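PDB 3L23: sugar phosphate isomerase/epimerase from Parabacteroides distasonis, which binds a magnesium ion and is probably a sugar phosphate isomerase or epimerase. Local coordinates for residues Phe257-Tyr265 against Tyr295-Lys303. Sequence-based numbering, arbitrary orientation. Where two conformers were deposited one is given.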
loop_
_atom_site.group_PDB
_atom_site.type_symbol
_atom_site.label_atom_id
_atom_site.label_comp_id
_atom_site.label_asym_id
_atom_site.label_seq_id
_atom_site.Cartn_x
_atom_site.Cartn_y
_atom_site.Cartn_z
ATOM N N PHE A 257 1.537 -17.452 -7.406
ATOM C CA PHE A 257 2.713 -16.570 -7.319
ATOM C C PHE A 257 3.699 -16.733 -8.503
ATOM O O PHE A 257 4.300 -15.736 -8.917
ATOM C CB PHE A 257 3.405 -16.718 -5.972
ATOM C CG PHE A 257 2.595 -16.202 -4.838
ATOM C CD1 PHE A 257 2.181 -14.869 -4.806
ATOM C CD2 PHE A 257 2.203 -17.058 -3.820
ATOM C CE1 PHE A 257 1.422 -14.418 -3.716
ATOM C CE2 PHE A 257 1.440 -16.618 -2.759
ATOM C CZ PHE A 257 1.076 -15.308 -2.699
ATOM N N GLU A 258 3.820 -17.924 -9.075
ATOM C CA GLU A 258 4.705 -18.090 -10.235
ATOM C C GLU A 258 4.277 -17.152 -11.359
ATOM O O GLU A 258 5.108 -16.451 -11.923
ATOM C CB GLU A 258 4.764 -19.548 -10.693
ATOM C CG GLU A 258 5.725 -19.784 -11.862
ATOM C CD GLU A 258 5.851 -21.233 -12.254
ATOM O OE1 GLU A 258 5.168 -22.108 -11.661
ATOM O OE2 GLU A 258 6.655 -21.510 -13.166
HETATM N N MSE A 259 2.987 -17.131 -11.681
HETATM C CA MSE A 259 2.471 -16.270 -12.745
HETATM C C MSE A 259 2.533 -14.805 -12.365
HETATM O O MSE A 259 2.830 -13.958 -13.204
HETATM C CB MSE A 259 1.033 -16.706 -13.151
HETATM C CG MSE A 259 0.488 -16.038 -14.359
HETATM SE SE MSE A 259 1.370 -16.645 -15.992
HETATM C CE MSE A 259 1.808 -14.806 -16.623
ATOM N N ILE A 260 2.212 -14.487 -11.105
ATOM C CA ILE A 260 2.293 -13.116 -10.617
ATOM C C ILE A 260 3.724 -12.569 -10.779
ATOM O O ILE A 260 3.903 -11.487 -11.324
ATOM C CB ILE A 260 1.808 -13.002 -9.169
ATOM C CG1 ILE A 260 0.295 -13.132 -9.146
ATOM C CG2 ILE A 260 2.228 -11.683 -8.533
ATOM C CD1 ILE A 260 -0.273 -13.334 -7.753
ATOM N N PHE A 261 4.732 -13.323 -10.341
ATOM C CA PHE A 261 6.122 -12.849 -10.489
ATOM C C PHE A 261 6.596 -12.801 -11.942
ATOM O O PHE A 261 7.311 -11.884 -12.327
ATOM C CB PHE A 261 7.091 -13.660 -9.643
ATOM C CG PHE A 261 7.166 -13.180 -8.235
ATOM C CD1 PHE A 261 6.246 -13.652 -7.251
ATOM C CD2 PHE A 261 8.100 -12.215 -7.874
ATOM C CE1 PHE A 261 6.298 -13.187 -5.939
ATOM C CE2 PHE A 261 8.148 -11.757 -6.572
ATOM C CZ PHE A 261 7.258 -12.232 -5.613
ATOM N N LYS A 262 6.188 -13.771 -12.746
ATOM C CA LYS A 262 6.517 -13.747 -14.162
ATOM C C LYS A 262 6.020 -12.445 -14.771
ATOM O O LYS A 262 6.749 -11.738 -15.513
ATOM C CB LYS A 262 5.881 -14.942 -14.856
ATOM C CG LYS A 262 6.074 -14.950 -16.350
ATOM C CD LYS A 262 5.769 -16.299 -16.932
ATOM C CE LYS A 262 5.471 -16.184 -18.396
ATOM N NZ LYS A 262 5.421 -17.523 -19.006
ATOM N N GLN A 263 4.771 -12.118 -14.462
ATOM C CA GLN A 263 4.179 -10.922 -15.017
ATOM C C GLN A 263 4.836 -9.643 -14.455
ATOM O O GLN A 263 5.016 -8.672 -15.182
ATOM C CB GLN A 263 2.641 -10.893 -14.805
ATOM C CG GLN A 263 1.981 -9.822 -15.656
ATOM C CD GLN A 263 2.101 -10.083 -17.148
ATOM O OE1 GLN A 263 1.779 -11.200 -17.633
ATOM N NE2 GLN A 263 2.611 -9.084 -17.906
HETATM N N MSE A 264 5.174 -9.654 -13.171
HETATM C CA MSE A 264 5.833 -8.529 -12.527
HETATM C C MSE A 264 7.150 -8.170 -13.268
HETATM O O MSE A 264 7.392 -6.989 -13.607
HETATM C CB MSE A 264 6.096 -8.843 -11.049
HETATM C CG MSE A 264 6.560 -7.637 -10.249
HETATM SE SE MSE A 264 7.152 -8.166 -8.477
HETATM C CE MSE A 264 8.858 -8.747 -8.970
ATOM N N TYR A 265 7.956 -9.196 -13.570
ATOM C CA TYR A 265 9.242 -9.049 -14.261
ATOM C C TYR A 265 9.039 -8.638 -15.718
ATOM O O TYR A 265 9.733 -7.744 -16.179
ATOM C CB TYR A 265 10.091 -10.325 -14.128
ATOM C CG TYR A 265 10.570 -10.562 -12.732
ATOM C CD1 TYR A 265 11.223 -9.567 -12.008
ATOM C CD2 TYR A 265 10.326 -11.767 -12.091
ATOM C CE1 TYR A 265 11.613 -9.788 -10.688
ATOM C CE2 TYR A 265 10.724 -11.977 -10.811
ATOM C CZ TYR A 265 11.348 -10.996 -10.092
ATOM O OH TYR A 265 11.722 -11.271 -8.775
ATOM N N TYR A 295 9.702 -18.717 1.717
ATOM C CA TYR A 295 9.026 -19.096 0.489
ATOM C C TYR A 295 9.660 -18.391 -0.692
ATOM O O TYR A 295 9.979 -19.019 -1.698
ATOM C CB TYR A 295 7.528 -18.770 0.602
ATOM C CG TYR A 295 6.748 -19.017 -0.653
ATOM C CD1 TYR A 295 6.668 -18.058 -1.647
ATOM C CD2 TYR A 295 6.068 -20.205 -0.841
ATOM C CE1 TYR A 295 5.987 -18.286 -2.816
ATOM C CE2 TYR A 295 5.326 -20.419 -2.007
ATOM C CZ TYR A 295 5.292 -19.440 -2.982
ATOM O OH TYR A 295 4.592 -19.619 -4.162
ATOM N N LEU A 296 9.864 -17.078 -0.585
ATOM C CA LEU A 296 10.413 -16.311 -1.705
ATOM C C LEU A 296 11.872 -16.679 -1.982
ATOM O O LEU A 296 12.301 -16.761 -3.133
ATOM C CB LEU A 296 10.289 -14.809 -1.437
ATOM C CG LEU A 296 8.887 -14.223 -1.301
ATOM C CD1 LEU A 296 8.976 -12.746 -0.925
ATOM C CD2 LEU A 296 8.044 -14.427 -2.574
ATOM N N ILE A 297 12.633 -16.863 -0.919
ATOM C CA ILE A 297 14.029 -17.272 -1.050
ATOM C C ILE A 297 14.196 -18.595 -1.837
ATOM O O ILE A 297 15.075 -18.700 -2.711
ATOM C CB ILE A 297 14.707 -17.303 0.338
ATOM C CG1 ILE A 297 14.873 -15.868 0.859
ATOM C CG2 ILE A 297 16.067 -18.008 0.252
ATOM C CD1 ILE A 297 15.187 -15.725 2.360
ATOM N N LYS A 298 13.353 -19.574 -1.531
ATOM C CA LYS A 298 13.372 -20.881 -2.177
ATOM C C LYS A 298 12.709 -20.874 -3.547
ATOM O O LYS A 298 12.963 -21.755 -4.320
ATOM C CB LYS A 298 12.654 -21.909 -1.310
ATOM C CG LYS A 298 13.361 -22.173 0.011
ATOM C CD LYS A 298 12.624 -23.257 0.800
ATOM N N ALA A 299 11.822 -19.920 -3.822
ATOM C CA ALA A 299 11.074 -19.921 -5.084
ATOM C C ALA A 299 11.993 -19.599 -6.258
ATOM O O ALA A 299 12.599 -18.544 -6.288
ATOM C CB ALA A 299 9.902 -18.910 -5.028
ATOM N N PRO A 300 12.071 -20.483 -7.261
ATOM C CA PRO A 300 12.953 -20.194 -8.387
ATOM C C PRO A 300 12.489 -19.047 -9.275
ATOM O O PRO A 300 13.306 -18.486 -10.015
ATOM C CB PRO A 300 12.980 -21.497 -9.169
ATOM C CG PRO A 300 12.132 -22.445 -8.434
ATOM C CD PRO A 300 11.359 -21.756 -7.413
ATOM N N PHE A 301 11.199 -18.716 -9.215
ATOM C CA PHE A 301 10.650 -17.634 -10.018
ATOM C C PHE A 301 10.802 -16.253 -9.403
ATOM O O PHE A 301 10.373 -15.250 -10.006
ATOM C CB PHE A 301 9.174 -17.901 -10.326
ATOM C CG PHE A 301 8.340 -18.264 -9.111
ATOM C CD1 PHE A 301 7.800 -17.289 -8.290
ATOM C CD2 PHE A 301 7.988 -19.575 -8.890
ATOM C CE1 PHE A 301 7.033 -17.646 -7.193
ATOM C CE2 PHE A 301 7.192 -19.933 -7.806
ATOM C CZ PHE A 301 6.702 -18.984 -6.982
ATOM N N VAL A 302 11.359 -16.183 -8.198
ATOM C CA VAL A 302 11.625 -14.902 -7.556
ATOM C C VAL A 302 13.137 -14.654 -7.692
ATOM O O VAL A 302 13.951 -15.505 -7.324
ATOM C CB VAL A 302 11.233 -14.897 -6.065
ATOM C CG1 VAL A 302 11.582 -13.545 -5.420
ATOM C CG2 VAL A 302 9.752 -15.222 -5.887
ATOM N N LYS A 303 13.481 -13.490 -8.224
ATOM C CA LYS A 303 14.866 -13.129 -8.489
ATOM C C LYS A 303 15.407 -12.360 -7.296
ATOM O O LYS A 303 14.711 -11.884 -6.413
ATOM C CB LYS A 303 14.975 -12.273 -9.746
ATOM C CG LYS A 303 14.498 -12.921 -11.015
ATOM C CD LYS A 303 14.589 -11.868 -12.142
ATOM C CE LYS A 303 14.119 -12.362 -13.496
ATOM N NZ LYS A 303 14.073 -11.193 -14.455
ATOM O OXT LYS A 303 16.591 -12.209 -7.148
#
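Tyr-265 takes the one hydrogen bond that crosses between the segments: Lys-303 N gives its hydrogen to Tyr-265 OH at 2.9 Å, nearly straight at 166°. The extended lysine chain runs back over one face of the ring, antiparallel to the tyrosine, with Lys-303 CD centred 3.8 Å above the Tyr-265 ring plane and NZ in an off-centre cation-pi contact, 4.4 Å from the ring centroid. Phe-301 O lies in plane at the ring edge, 3.4 Å from Tyr-265 CE2. With an alanine at Tyr-265, Lys-303 N would probably lose this acceptor, and the lysine chain the ring face it lies on.

In this xylose isomerase-like TIM barrel the contact joins helix 257-267 to the end of helix 285-298 and to the C-terminal tail, which turns back through a type I beta turn, Ala-299 to Val-302.

Two further CH-pi contacts run in opposite senses between the segments. Phe-301, with CG between its backbone N and carbonyl carbon (chi1 50°), lays its ring on the helix backbone, Glu-258 CA 3.6 Å from the centroid; Ala-299 CB lies on the opposite face, toward its rim. Val-302 CG2 sits over the centre of the Phe-261 ring, 3.7 Å from its centroid.

Apolar packing adds Leu-296 CD2, within 3.8 Å of Phe-261 CZ. At the Phe-257 ring edge sits a hydroxyl: Tyr-295 OH is 3.5 Å from Phe-257 CD2. Phe-257 also packs on Ile-243, while Tyr-272 meets Phe-261 edge-to-face.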